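Local coordinates for protein mirolysin (Tannerella forsythia, PDB 6R7V) that probably cleaves proteins as a zinc metallopeptidase of the pappalysin family and is seen here as a latent zymogen held by a cysteine switch, at residues L213-I218 with D230-T235; M262-M267 with M275-K280. The protein carries 1 engineered substitution. All blocks are in the same frame, centred on the assembly; numbering follows the deposited sequence.

Contact 1. Residues L213-I218 with D230-T235; sequences LDLRHI and DNIADT. With CA (calcium ion), chain C; ZN (zinc ion), chain D.
Asp230 OD2 accepts two bonds and links the two segments through one of them. Thr235 OG1 donates to Asp230 OD2 at 2.7 Å, on the syn lone pair of the carboxylate oxygen. Water 1 donates both to this oxygen and to Arg216 O. Water 2 makes a second bridge, accepting from Arg216 N and donating to Asp230 O at 2.7 Å. The polar joints between the segments are thus carried by water.

The other carboxylate oxygen, Asp230 OD1, binds the calcium ion at 2.4 Å. Ile232 N also donates to OD1, from 64° above the carboxylate plane, which makes an Asx turn. Ile232 O, Thr235 O, Thr235 OG1 and four waters complete eight ligands. Water 3 may also donate to Ile218 O, which would put that carbonyl in the second shell of the calcium.

Asn231 OD1 stands over the centre of the Arg216 guanidinium, 3.3 Å from CZ. The two flat groups are nearly perpendicular, with planes 83° apart. Ile218 CG1 is anti to the backbone N (chi1 -171°), and CD1 beyond it lies 3.8 Å from Thr235 CB. Asp230 CB rests 3.4 Å from His217 O. Leu215 CD2 just reaches Ile232 CD1, and the same side chain packs on Gln282 and Met286 of helix 280-288.

His217 turns away from the calcium loop. Its NE2 binds zinc at 2.0 Å, while ND1 bonds to Asp221. His207, His211 and Cys6 complete the zinc site. Ligation by Cys6 is consistent with the cysteine switch of the latent form. Upstream of His217, Asp214 is the C-prime residue of the Schellman motif that ends helix 203-212. This is the metzincin zinc site, whose third histidine follows the active-site helix, here followed in the chain by a calcium-binding loop.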
# COMPACT_ATOMS: atom_id res chain seq x y z
N LEU A 213 -1.84 -5.23 -0.75
CA LEU A 213 -2.73 -6.13 -0.07
C LEU A 213 -4.15 -6.12 -0.69
O LEU A 213 -5.15 -6.47 -0.04
CB LEU A 213 -2.76 -5.85 1.44
CG LEU A 213 -1.43 -6.12 2.15
CD1 LEU A 213 -1.49 -5.69 3.59
CD2 LEU A 213 -1.00 -7.62 2.02
N ASP A 214 -4.21 -5.80 -1.98
CA ASP A 214 -5.38 -5.99 -2.85
C ASP A 214 -6.44 -4.89 -2.76
O ASP A 214 -7.51 -5.04 -3.40
CB ASP A 214 -6.05 -7.38 -2.60
CG ASP A 214 -6.47 -8.07 -3.87
OD1 ASP A 214 -5.94 -7.73 -4.92
OD2 ASP A 214 -7.36 -8.95 -3.79
N LEU A 215 -6.20 -3.81 -2.04
CA LEU A 215 -7.22 -2.76 -1.98
C LEU A 215 -7.14 -1.83 -3.15
O LEU A 215 -6.04 -1.54 -3.66
CB LEU A 215 -7.09 -1.93 -0.69
CG LEU A 215 -7.18 -2.70 0.62
CD1 LEU A 215 -7.16 -1.74 1.79
CD2 LEU A 215 -8.43 -3.60 0.67
N ARG A 216 -8.30 -1.28 -3.51
CA ARG A 216 -8.43 -0.30 -4.59
C ARG A 216 -8.80 1.05 -4.03
O ARG A 216 -9.39 1.18 -2.95
CB ARG A 216 -9.55 -0.73 -5.54
CG ARG A 216 -9.26 -2.03 -6.23
CD ARG A 216 -10.26 -2.23 -7.32
NE ARG A 216 -10.20 -3.58 -7.86
CZ ARG A 216 -10.89 -3.98 -8.92
NH1 ARG A 216 -11.65 -3.11 -9.58
NH2 ARG A 216 -10.82 -5.23 -9.33
N HIS A 217 -8.60 2.08 -4.86
CA HIS A 217 -9.08 3.41 -4.51
C HIS A 217 -10.55 3.37 -4.18
O HIS A 217 -11.34 2.75 -4.90
CB HIS A 217 -8.83 4.35 -5.66
CG HIS A 217 -7.39 4.64 -5.84
ND1 HIS A 217 -6.86 4.90 -7.07
CD2 HIS A 217 -6.39 4.67 -4.92
CE1 HIS A 217 -5.57 5.11 -6.88
NE2 HIS A 217 -5.23 4.94 -5.61
N ILE A 218 -10.91 4.06 -3.09
CA ILE A 218 -12.26 3.95 -2.53
C ILE A 218 -13.36 4.45 -3.50
O ILE A 218 -14.49 3.98 -3.46
CB ILE A 218 -12.30 4.70 -1.18
CG1 ILE A 218 -13.61 4.44 -0.44
CG2 ILE A 218 -12.04 6.21 -1.35
CD1 ILE A 218 -13.54 4.81 1.04
N ASP A 230 -14.79 -0.36 -5.38
CA ASP A 230 -13.57 -0.83 -4.74
C ASP A 230 -13.80 -2.26 -4.24
O ASP A 230 -12.92 -2.83 -3.60
CB ASP A 230 -13.09 0.11 -3.62
CG ASP A 230 -13.99 0.19 -2.41
OD1 ASP A 230 -15.18 -0.22 -2.50
OD2 ASP A 230 -13.52 0.68 -1.35
N ASN A 231 -14.96 -2.87 -4.56
CA ASN A 231 -15.33 -4.24 -4.17
C ASN A 231 -15.43 -4.41 -2.65
O ASN A 231 -15.39 -5.54 -2.16
CB ASN A 231 -14.39 -5.31 -4.76
CG ASN A 231 -14.32 -5.24 -6.27
OD1 ASN A 231 -13.25 -5.09 -6.84
ND2 ASN A 231 -15.46 -5.29 -6.93
N ILE A 232 -15.60 -3.30 -1.91
CA ILE A 232 -15.79 -3.34 -0.46
C ILE A 232 -17.18 -2.79 -0.12
O ILE A 232 -17.46 -1.62 -0.37
CB ILE A 232 -14.68 -2.58 0.29
CG1 ILE A 232 -13.24 -3.01 -0.15
CG2 ILE A 232 -14.89 -2.74 1.80
CD1 ILE A 232 -12.81 -4.40 0.24
N ALA A 233 -18.06 -3.65 0.45
CA ALA A 233 -19.41 -3.20 0.74
C ALA A 233 -19.50 -2.12 1.84
O ALA A 233 -20.40 -1.27 1.76
CB ALA A 233 -20.27 -4.40 1.12
N ASP A 234 -18.56 -2.12 2.82
CA ASP A 234 -18.73 -1.15 3.91
C ASP A 234 -18.01 0.19 3.64
O ASP A 234 -18.09 1.10 4.48
CB ASP A 234 -18.36 -1.73 5.27
CG ASP A 234 -16.92 -2.12 5.42
OD1 ASP A 234 -16.13 -1.84 4.49
OD2 ASP A 234 -16.56 -2.65 6.50
N THR A 235 -17.40 0.37 2.44
CA THR A 235 -16.92 1.69 2.05
C THR A 235 -18.06 2.29 1.19
O THR A 235 -18.44 1.70 0.15
CB THR A 235 -15.57 1.65 1.32
OG1 THR A 235 -15.69 0.70 0.25
CG2 THR A 235 -14.44 1.30 2.24
CA CA C . -17.33 0.42 -1.64
ZN ZN D . -3.42 4.55 -4.79
O HOH W 1 -10.90 0.11 -0.79
O HOH W 2 -10.62 -2.32 -2.22
O HOH W 3 -16.52 2.76 -1.87
O HOH W 4 -17.46 1.15 -4.09
O HOH W 5 -19.65 0.45 -2.08
O HOH W 6 -17.88 -1.51 -3.20

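Contact 2. Residues M262-M267 with M275-K280; sequences MFMNYM and MNLFTK
Met264 O and Leu277 O join the two segments. Asn276 N donates to Met264 O at 2.8 Å, in the carbonyl plane, and Leu277 N adds a weak bond to the same oxygen. In return Tyr266 N donates to Leu277 O at 3.1 Å. Asn265 and Leu277 form a single beta bridge. Asn265 OD1 accepts from Met267 N at 2.9 Å, which makes an Asx turn.

Tyr266 buries more surface here than any other residue of the two segments. Leu277 N lies over one face of its ring, offset toward the rim. The ring's edge points at the face of Phe278 in a T-shaped stack, with CD2 of Tyr266 over the centre and the planes at 68°. Met275 SD sits at the Tyr266 edge as a Met-aromatic contact. Elsewhere Met262 SD meets Thr279 CG2 at 3.5 Å, and Met264 CG meets Leu277 CD2 at 3.6 Å.

The nearest atom of the Met267 side chain is about 5 Å from the zinc ion, as expected for the methionine of a metzincin Met-turn. Tyr266 and Phe278 pack on helix 203-212, Met262 and Met264 reach Phe92 of helix 90-93, and Thr279 is the N-cap of helix 280-288.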
# COMPACT_ATOMS: atom_id res chain seq x y z
N MET A 262 -16.42 8.27 2.86
CA MET A 262 -15.36 8.04 3.84
C MET A 262 -14.03 8.62 3.35
O MET A 262 -13.08 7.89 3.00
CB MET A 262 -15.26 6.53 4.08
CG MET A 262 -14.72 6.18 5.39
SD MET A 262 -14.67 4.38 5.49
CE MET A 262 -16.23 3.99 6.24
N PHE A 263 -13.96 9.95 3.31
CA PHE A 263 -12.77 10.63 2.77
C PHE A 263 -11.55 10.47 3.65
O PHE A 263 -10.45 10.76 3.19
CB PHE A 263 -13.06 12.12 2.54
CG PHE A 263 -13.44 12.88 3.79
CD1 PHE A 263 -12.46 13.33 4.67
CD2 PHE A 263 -14.77 13.14 4.09
CE1 PHE A 263 -12.80 14.03 5.83
CE2 PHE A 263 -15.11 13.84 5.23
CZ PHE A 263 -14.13 14.27 6.10
N MET A 264 -11.72 9.98 4.89
CA MET A 264 -10.62 9.75 5.84
C MET A 264 -10.10 8.29 5.76
O MET A 264 -9.27 7.88 6.57
CB MET A 264 -11.00 10.16 7.27
CG MET A 264 -12.05 9.32 8.00
SD MET A 264 -13.69 9.19 7.25
CE MET A 264 -14.20 10.91 7.24
N ASN A 265 -10.60 7.53 4.79
CA ASN A 265 -10.09 6.19 4.51
C ASN A 265 -8.71 6.31 3.90
O ASN A 265 -8.48 7.19 3.07
CB ASN A 265 -11.03 5.48 3.54
CG ASN A 265 -10.74 4.00 3.46
OD1 ASN A 265 -9.89 3.57 2.69
ND2 ASN A 265 -11.40 3.20 4.30
N TYR A 266 -7.79 5.40 4.27
CA TYR A 266 -6.44 5.48 3.68
C TYR A 266 -6.42 5.31 2.17
O TYR A 266 -5.43 5.72 1.54
CB TYR A 266 -5.54 4.39 4.29
CG TYR A 266 -5.38 4.50 5.80
CD1 TYR A 266 -4.90 5.66 6.38
CD2 TYR A 266 -5.73 3.45 6.64
CE1 TYR A 266 -4.81 5.79 7.77
CE2 TYR A 266 -5.61 3.56 8.02
CZ TYR A 266 -5.16 4.73 8.58
OH TYR A 266 -5.06 4.85 9.94
N MET A 267 -7.46 4.72 1.58
CA MET A 267 -7.48 4.48 0.14
C MET A 267 -8.12 5.63 -0.64
O MET A 267 -8.41 5.47 -1.82
CB MET A 267 -8.19 3.15 -0.17
CG MET A 267 -7.49 1.94 0.50
SD MET A 267 -5.66 1.90 0.38
CE MET A 267 -5.44 1.77 -1.42
N MET A 275 -6.43 11.33 7.25
CA MET A 275 -6.76 9.92 7.14
C MET A 275 -6.67 9.25 8.49
O MET A 275 -5.81 9.60 9.31
CB MET A 275 -5.80 9.20 6.21
CG MET A 275 -5.87 9.68 4.82
SD MET A 275 -4.62 8.84 3.81
CE MET A 275 -5.45 9.03 2.20
N ASN A 276 -7.49 8.22 8.72
CA ASN A 276 -7.40 7.58 10.02
C ASN A 276 -8.10 6.21 10.11
O ASN A 276 -8.21 5.69 11.22
CB ASN A 276 -7.94 8.51 11.15
CG ASN A 276 -9.27 9.09 10.77
OD1 ASN A 276 -10.22 8.36 10.50
ND2 ASN A 276 -9.36 10.43 10.70
N LEU A 277 -8.50 5.58 8.97
CA LEU A 277 -9.03 4.23 9.09
C LEU A 277 -8.96 3.42 7.84
O LEU A 277 -8.95 3.94 6.69
CB LEU A 277 -10.51 4.16 9.61
CG LEU A 277 -11.61 4.33 8.54
CD1 LEU A 277 -12.97 3.85 9.09
CD2 LEU A 277 -11.75 5.78 8.08
N PHE A 278 -8.92 2.09 8.08
CA PHE A 278 -9.36 1.05 7.16
C PHE A 278 -10.68 0.57 7.67
O PHE A 278 -10.91 0.64 8.88
CB PHE A 278 -8.40 -0.16 7.09
CG PHE A 278 -7.08 0.07 6.38
CD1 PHE A 278 -7.04 0.30 5.00
CD2 PHE A 278 -5.88 -0.06 7.07
CE1 PHE A 278 -5.81 0.43 4.34
CE2 PHE A 278 -4.66 0.09 6.41
CZ PHE A 278 -4.64 0.36 5.06
N THR A 279 -11.51 0.01 6.81
CA THR A 279 -12.74 -0.59 7.31
C THR A 279 -12.55 -2.08 7.62
O THR A 279 -11.58 -2.72 7.17
CB THR A 279 -13.88 -0.48 6.31
OG1 THR A 279 -13.63 -1.30 5.17
CG2 THR A 279 -14.19 0.93 5.90
N LYS A 280 -13.53 -2.68 8.32
CA LYS A 280 -13.50 -4.13 8.55
C LYS A 280 -13.49 -4.90 7.21
O LYS A 280 -12.83 -5.93 7.09
CB LYS A 280 -14.70 -4.56 9.38
CG LYS A 280 -14.62 -4.03 10.81
CD LYS A 280 -15.92 -4.26 11.57
CE LYS A 280 -15.84 -3.71 12.97
NZ LYS A 280 -17.16 -3.81 13.66

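How the contacts relate
The chain leaves helix 203-212 into contact 1, which closes the loop between Ile218 and Asp230. It then runs through strand 243-244 to contact 2, which closes the loop around strand 269-270 and leads into helix 280-288. The two contacts follow in series and neither encloses the other. The centres of contact 1 and contact 2 are about 10 Å apart, and the two touch in space. Ile218 N probably bonds to Met267 O, and Ile218 packs on Asn265, which ties the end of the zinc-binding segment to the Met-turn. Asp234 OD1 probably bonds to Thr279 OG1, so the calcium-binding turn meets the start of helix 280-288.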